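Local atomic coordinates of RagB/SusD domain protein (Flavobacterium johnsoniae, PDB entry 5J5U), a protein that binds chitin and, as a SusD homologue encoded in a chitin utilization locus, probably helps capture chitin chains at the outer membrane. Residues N38-Y49 against W408-Y419. Residues are numbered along the deposited sequence; the frame is centred on the assembly and turned at random.
Sequences NLIYSGGFVQHY and WITYLFNSIEAY
His48 packs against Trp408, Leu412, Ser415 and Ala418 from the Schellman motif that ends helix 31-45, where its N bonds weakly to Gly43 O. Its CB rests 3.9 Å from Leu412 CD1, and CG meets the same methyl, which sits over the centre of the imidazole in a CH-pi contact; Val46 CG1 covers the opposite face. With CG set beside the backbone N (chi1 -88°), both ring nitrogens reach the other segment. ND1 shares a hydrogen bond of 3.0 Å with Ser415 OG, in the plane of the ring. CE1 packs against Ala418 CB, and CD2 approaches Trp408 NE1. At the far end His48 NE2 donates to Trp408 O (2.8 Å), in the last turn of helix 399-410. Trp408 in turn gives its indole N-H to Val46 O (NE1 to O, 3.0 Å), so it both accepts from and donates to segment 38-49.

Across the start of helix 415-425, Asn38 spends its amide on backbone: OD1 accepts from Ser415 N, while ND2 donates to Phe413 O (3.0 Å) and also binds Gln34. A water links Asn38 OD1, Tyr49 OH and Ser415 OG. Farther along helix 415-425, Phe45 CD2 lies over one face of the Tyr419 ring, 3.5 Å from Tyr419 CE1; the axes of 38-45 and 415-419 are inclined at 30°.

A leucine in place of His48 would probably leave Trp408 O and Ser415 OG without their imidazole partner and weaken the link to the connection between helices 399-410 and 415-425. Near the centre of the chain, side-chain hydrogen bonds thus hold the C-terminal end of helix 31-45 to an interhelical turn distant in sequence, with much of the bonding directed at backbone groups.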
loop_
_atom_site.group_PDB
_atom_site.type_symbol
_atom_site.label_atom_id
_atom_site.label_comp_id
_atom_site.label_asym_id
_atom_site.label_seq_id
_atom_site.Cartn_x
_atom_site.Cartn_y
_atom_site.Cartn_z
ATOM N N ASN A 38 -6.252 3.582 -4.921
ATOM C CA ASN A 38 -5.920 2.217 -4.502
ATOM C C ASN A 38 -6.406 1.189 -5.532
ATOM O O ASN A 38 -5.587 0.506 -6.187
ATOM C CB ASN A 38 -6.530 1.940 -3.103
ATOM C CG ASN A 38 -6.219 0.529 -2.542
ATOM O OD1 ASN A 38 -5.582 -0.319 -3.178
ATOM N ND2 ASN A 38 -6.694 0.289 -1.327
ATOM N N LEU A 39 -7.727 1.118 -5.704
ATOM C CA LEU A 39 -8.325 0.096 -6.552
ATOM C C LEU A 39 -8.010 0.306 -8.033
ATOM O O LEU A 39 -7.391 -0.527 -8.645
ATOM C CB LEU A 39 -9.856 0.047 -6.346
ATOM C CG LEU A 39 -10.696 -1.056 -7.039
ATOM C CD1 LEU A 39 -9.971 -2.391 -7.044
ATOM C CD2 LEU A 39 -12.086 -1.232 -6.411
ATOM N N ILE A 40 -8.421 1.430 -8.598
ATOM C CA ILE A 40 -8.366 1.593 -10.045
ATOM C C ILE A 40 -6.946 1.787 -10.557
ATOM O O ILE A 40 -6.468 0.977 -11.352
ATOM C CB ILE A 40 -9.251 2.788 -10.530
ATOM C CG1 ILE A 40 -10.729 2.453 -10.379
ATOM C CG2 ILE A 40 -8.932 3.115 -11.983
ATOM C CD1 ILE A 40 -11.654 3.666 -10.454
ATOM N N TYR A 41 -6.270 2.848 -10.136
ATOM C CA TYR A 41 -4.958 3.123 -10.735
ATOM C C TYR A 41 -3.826 2.272 -10.121
ATOM O O TYR A 41 -3.194 1.507 -10.860
ATOM C CB TYR A 41 -4.609 4.606 -10.651
ATOM C CG TYR A 41 -5.129 5.429 -11.820
ATOM C CD1 TYR A 41 -5.272 4.876 -13.084
ATOM C CD2 TYR A 41 -5.499 6.756 -11.645
ATOM C CE1 TYR A 41 -5.755 5.630 -14.145
ATOM C CE2 TYR A 41 -5.972 7.527 -12.700
ATOM C CZ TYR A 41 -6.108 6.961 -13.943
ATOM O OH TYR A 41 -6.599 7.723 -14.972
ATOM N N SER A 42 -3.566 2.356 -8.809
ATOM C CA SER A 42 -2.458 1.527 -8.248
ATOM C C SER A 42 -2.714 0.049 -8.502
ATOM O O SER A 42 -1.838 -0.659 -9.005
ATOM C CB SER A 42 -2.262 1.748 -6.737
ATOM O OG SER A 42 -1.730 3.025 -6.463
ATOM N N GLY A 43 -3.940 -0.377 -8.177
ATOM C CA GLY A 43 -4.383 -1.743 -8.350
ATOM C C GLY A 43 -4.343 -2.253 -9.776
ATOM O O GLY A 43 -4.025 -3.421 -10.001
ATOM N N GLY A 44 -4.680 -1.408 -10.741
ATOM C CA GLY A 44 -4.567 -1.821 -12.123
ATOM C C GLY A 44 -3.125 -1.786 -12.631
ATOM O O GLY A 44 -2.711 -2.662 -13.394
ATOM N N PHE A 45 -2.359 -0.775 -12.208
ATOM C CA PHE A 45 -0.968 -0.609 -12.644
ATOM C C PHE A 45 -0.144 -1.844 -12.247
ATOM O O PHE A 45 0.653 -2.348 -13.029
ATOM C CB PHE A 45 -0.298 0.639 -12.031
ATOM C CG PHE A 45 -0.844 1.960 -12.502
ATOM C CD1 PHE A 45 -1.725 2.048 -13.570
ATOM C CD2 PHE A 45 -0.440 3.134 -11.870
ATOM C CE1 PHE A 45 -2.214 3.276 -13.991
ATOM C CE2 PHE A 45 -0.927 4.377 -12.277
ATOM C CZ PHE A 45 -1.811 4.446 -13.345
ATOM N N VAL A 46 -0.322 -2.309 -11.015
ATOM C CA VAL A 46 0.532 -3.380 -10.520
ATOM C C VAL A 46 -0.177 -4.755 -10.697
ATOM O O VAL A 46 0.309 -5.775 -10.245
ATOM C CB VAL A 46 0.944 -3.099 -9.045
ATOM C CG1 VAL A 46 -0.135 -3.600 -8.048
ATOM C CG2 VAL A 46 2.300 -3.684 -8.740
ATOM N N GLN A 47 -1.296 -4.748 -11.428
ATOM C CA GLN A 47 -1.991 -5.951 -11.840
ATOM C C GLN A 47 -2.390 -6.831 -10.652
ATOM O O GLN A 47 -2.288 -8.063 -10.692
ATOM C CB GLN A 47 -1.135 -6.717 -12.844
ATOM C CG GLN A 47 -0.766 -5.870 -14.053
ATOM C CD GLN A 47 -0.080 -6.662 -15.199
ATOM O OE1 GLN A 47 0.533 -7.715 -14.978
ATOM N NE2 GLN A 47 -0.177 -6.134 -16.422
ATOM N N HIS A 48 -2.839 -6.176 -9.586
ATOM C CA HIS A 48 -3.565 -6.846 -8.538
ATOM C C HIS A 48 -4.955 -7.268 -9.069
ATOM O O HIS A 48 -5.452 -8.352 -8.740
ATOM C CB HIS A 48 -3.726 -5.928 -7.327
ATOM C CG HIS A 48 -2.583 -5.993 -6.362
ATOM N ND1 HIS A 48 -2.451 -5.110 -5.309
ATOM C CD2 HIS A 48 -1.517 -6.819 -6.295
ATOM C CE1 HIS A 48 -1.354 -5.403 -4.628
ATOM N NE2 HIS A 48 -0.768 -6.432 -5.212
ATOM N N TYR A 49 -5.586 -6.416 -9.884
ATOM C CA TYR A 49 -6.960 -6.692 -10.352
ATOM C C TYR A 49 -7.198 -6.510 -11.854
ATOM O O TYR A 49 -6.516 -5.702 -12.520
ATOM C CB TYR A 49 -7.957 -5.776 -9.630
ATOM C CG TYR A 49 -7.732 -5.599 -8.145
ATOM C CD1 TYR A 49 -8.162 -6.559 -7.236
ATOM C CD2 TYR A 49 -7.130 -4.458 -7.653
ATOM C CE1 TYR A 49 -7.991 -6.398 -5.888
ATOM C CE2 TYR A 49 -6.956 -4.274 -6.272
ATOM C CZ TYR A 49 -7.389 -5.253 -5.396
ATOM O OH TYR A 49 -7.207 -5.094 -4.034
ATOM N N TRP A 408 4.360 -7.946 -2.816
ATOM C CA TRP A 408 3.293 -7.649 -3.753
ATOM C C TRP A 408 2.027 -8.409 -3.352
ATOM O O TRP A 408 0.904 -7.900 -3.506
ATOM C CB TRP A 408 3.758 -7.995 -5.180
ATOM C CG TRP A 408 2.716 -7.890 -6.224
ATOM C CD1 TRP A 408 2.148 -6.743 -6.700
ATOM C CD2 TRP A 408 2.123 -8.966 -6.958
ATOM N NE1 TRP A 408 1.224 -7.041 -7.672
ATOM C CE2 TRP A 408 1.194 -8.399 -7.853
ATOM C CE3 TRP A 408 2.294 -10.357 -6.952
ATOM C CZ2 TRP A 408 0.434 -9.174 -8.729
ATOM C CZ3 TRP A 408 1.540 -11.122 -7.819
ATOM C CH2 TRP A 408 0.630 -10.532 -8.704
ATOM N N ILE A 409 2.209 -9.607 -2.793
ATOM C CA ILE A 409 1.058 -10.363 -2.300
ATOM C C ILE A 409 0.588 -9.798 -0.963
ATOM O O ILE A 409 -0.604 -9.617 -0.729
ATOM C CB ILE A 409 1.377 -11.869 -2.178
ATOM C CG1 ILE A 409 1.625 -12.445 -3.580
ATOM C CG2 ILE A 409 0.221 -12.609 -1.519
ATOM C CD1 ILE A 409 1.984 -13.908 -3.612
ATOM N N THR A 410 1.540 -9.468 -0.109
ATOM C CA THR A 410 1.261 -8.914 1.206
ATOM C C THR A 410 0.547 -7.559 1.119
ATOM O O THR A 410 -0.326 -7.264 1.950
ATOM C CB THR A 410 2.584 -8.799 2.007
ATOM O OG1 THR A 410 2.973 -10.113 2.433
ATOM C CG2 THR A 410 2.439 -7.921 3.228
ATOM N N TYR A 411 0.878 -6.769 0.092
ATOM C CA TYR A 411 0.279 -5.453 -0.110
ATOM C C TYR A 411 -1.033 -5.482 -0.853
ATOM O O TYR A 411 -1.513 -4.435 -1.291
ATOM C CB TYR A 411 1.226 -4.540 -0.878
ATOM C CG TYR A 411 2.406 -4.036 -0.087
ATOM C CD1 TYR A 411 2.261 -3.571 1.219
ATOM C CD2 TYR A 411 3.668 -4.052 -0.635
ATOM C CE1 TYR A 411 3.356 -3.118 1.949
ATOM C CE2 TYR A 411 4.760 -3.590 0.067
ATOM C CZ TYR A 411 4.609 -3.131 1.355
ATOM O OH TYR A 411 5.726 -2.682 2.033
ATOM N N LEU A 412 -1.614 -6.666 -1.019
ATOM C CA LEU A 412 -2.934 -6.762 -1.637
ATOM C C LEU A 412 -3.942 -5.985 -0.793
ATOM O O LEU A 412 -3.834 -5.991 0.431
ATOM C CB LEU A 412 -3.348 -8.223 -1.794
ATOM C CG LEU A 412 -4.552 -8.481 -2.692
ATOM C CD1 LEU A 412 -4.238 -7.994 -4.085
ATOM C CD2 LEU A 412 -4.934 -9.997 -2.689
ATOM N N PHE A 413 -4.871 -5.284 -1.450
ATOM C CA PHE A 413 -5.808 -4.353 -0.806
ATOM C C PHE A 413 -5.137 -3.074 -0.275
ATOM O O PHE A 413 -5.826 -2.156 0.174
ATOM C CB PHE A 413 -6.582 -5.039 0.331
ATOM C CG PHE A 413 -7.178 -6.357 -0.068
ATOM C CD1 PHE A 413 -7.898 -6.475 -1.242
ATOM C CD2 PHE A 413 -6.966 -7.497 0.703
ATOM C CE1 PHE A 413 -8.427 -7.694 -1.629
ATOM C CE2 PHE A 413 -7.494 -8.713 0.326
ATOM C CZ PHE A 413 -8.231 -8.814 -0.833
ATOM N N ASN A 414 -3.808 -3.013 -0.351
ATOM C CA ASN A 414 -3.052 -1.779 -0.116
ATOM C C ASN A 414 -2.159 -1.528 -1.330
ATOM O O ASN A 414 -0.933 -1.588 -1.245
ATOM C CB ASN A 414 -2.199 -1.847 1.161
ATOM C CG ASN A 414 -1.777 -0.464 1.645
ATOM O OD1 ASN A 414 -1.910 0.531 0.919
ATOM N ND2 ASN A 414 -1.233 -0.397 2.850
ATOM N N SER A 415 -2.806 -1.292 -2.465
ATOM C CA SER A 415 -2.128 -1.299 -3.744
ATOM C C SER A 415 -1.170 -0.133 -3.941
ATOM O O SER A 415 -0.274 -0.231 -4.781
ATOM C CB SER A 415 -3.143 -1.323 -4.891
ATOM O OG SER A 415 -3.852 -2.544 -4.883
ATOM N N ILE A 416 -1.359 0.954 -3.198
ATOM C CA ILE A 416 -0.444 2.080 -3.278
ATOM C C ILE A 416 0.986 1.609 -2.932
ATOM O O ILE A 416 1.944 1.945 -3.645
ATOM C CB ILE A 416 -0.879 3.224 -2.353
ATOM C CG1 ILE A 416 -2.151 3.877 -2.876
ATOM C CG2 ILE A 416 0.228 4.297 -2.223
ATOM C CD1 ILE A 416 -2.670 4.994 -1.966
ATOM N N GLU A 417 1.118 0.810 -1.866
ATOM C CA GLU A 417 2.429 0.303 -1.430
ATOM C C GLU A 417 3.041 -0.695 -2.413
ATOM O O GLU A 417 4.220 -0.664 -2.676
ATOM C CB GLU A 417 2.332 -0.342 -0.050
ATOM C CG GLU A 417 2.019 0.640 1.044
ATOM C CD GLU A 417 2.854 1.896 0.926
ATOM O OE1 GLU A 417 4.098 1.767 0.879
ATOM O OE2 GLU A 417 2.270 3.004 0.875
ATOM N N ALA A 418 2.220 -1.580 -2.946
ATOM C CA ALA A 418 2.678 -2.503 -3.957
ATOM C C ALA A 418 3.148 -1.756 -5.197
ATOM O O ALA A 418 4.139 -2.135 -5.793
ATOM C CB ALA A 418 1.584 -3.463 -4.318
ATOM N N TYR A 419 2.409 -0.736 -5.610
ATOM C CA TYR A 419 2.758 0.113 -6.765
ATOM C C TYR A 419 4.101 0.786 -6.538
ATOM O O TYR A 419 4.935 0.821 -7.437
ATOM C CB TYR A 419 1.662 1.160 -7.028
ATOM C CG TYR A 419 1.956 2.195 -8.116
ATOM C CD1 TYR A 419 2.424 1.824 -9.389
ATOM C CD2 TYR A 419 1.712 3.543 -7.886
ATOM C CE1 TYR A 419 2.671 2.779 -10.386
ATOM C CE2 TYR A 419 1.949 4.512 -8.871
ATOM C CZ TYR A 419 2.443 4.138 -10.114
ATOM O OH TYR A 419 2.667 5.140 -11.055
HETATM O O HOH W 1 -5.988 -2.943 -3.581
#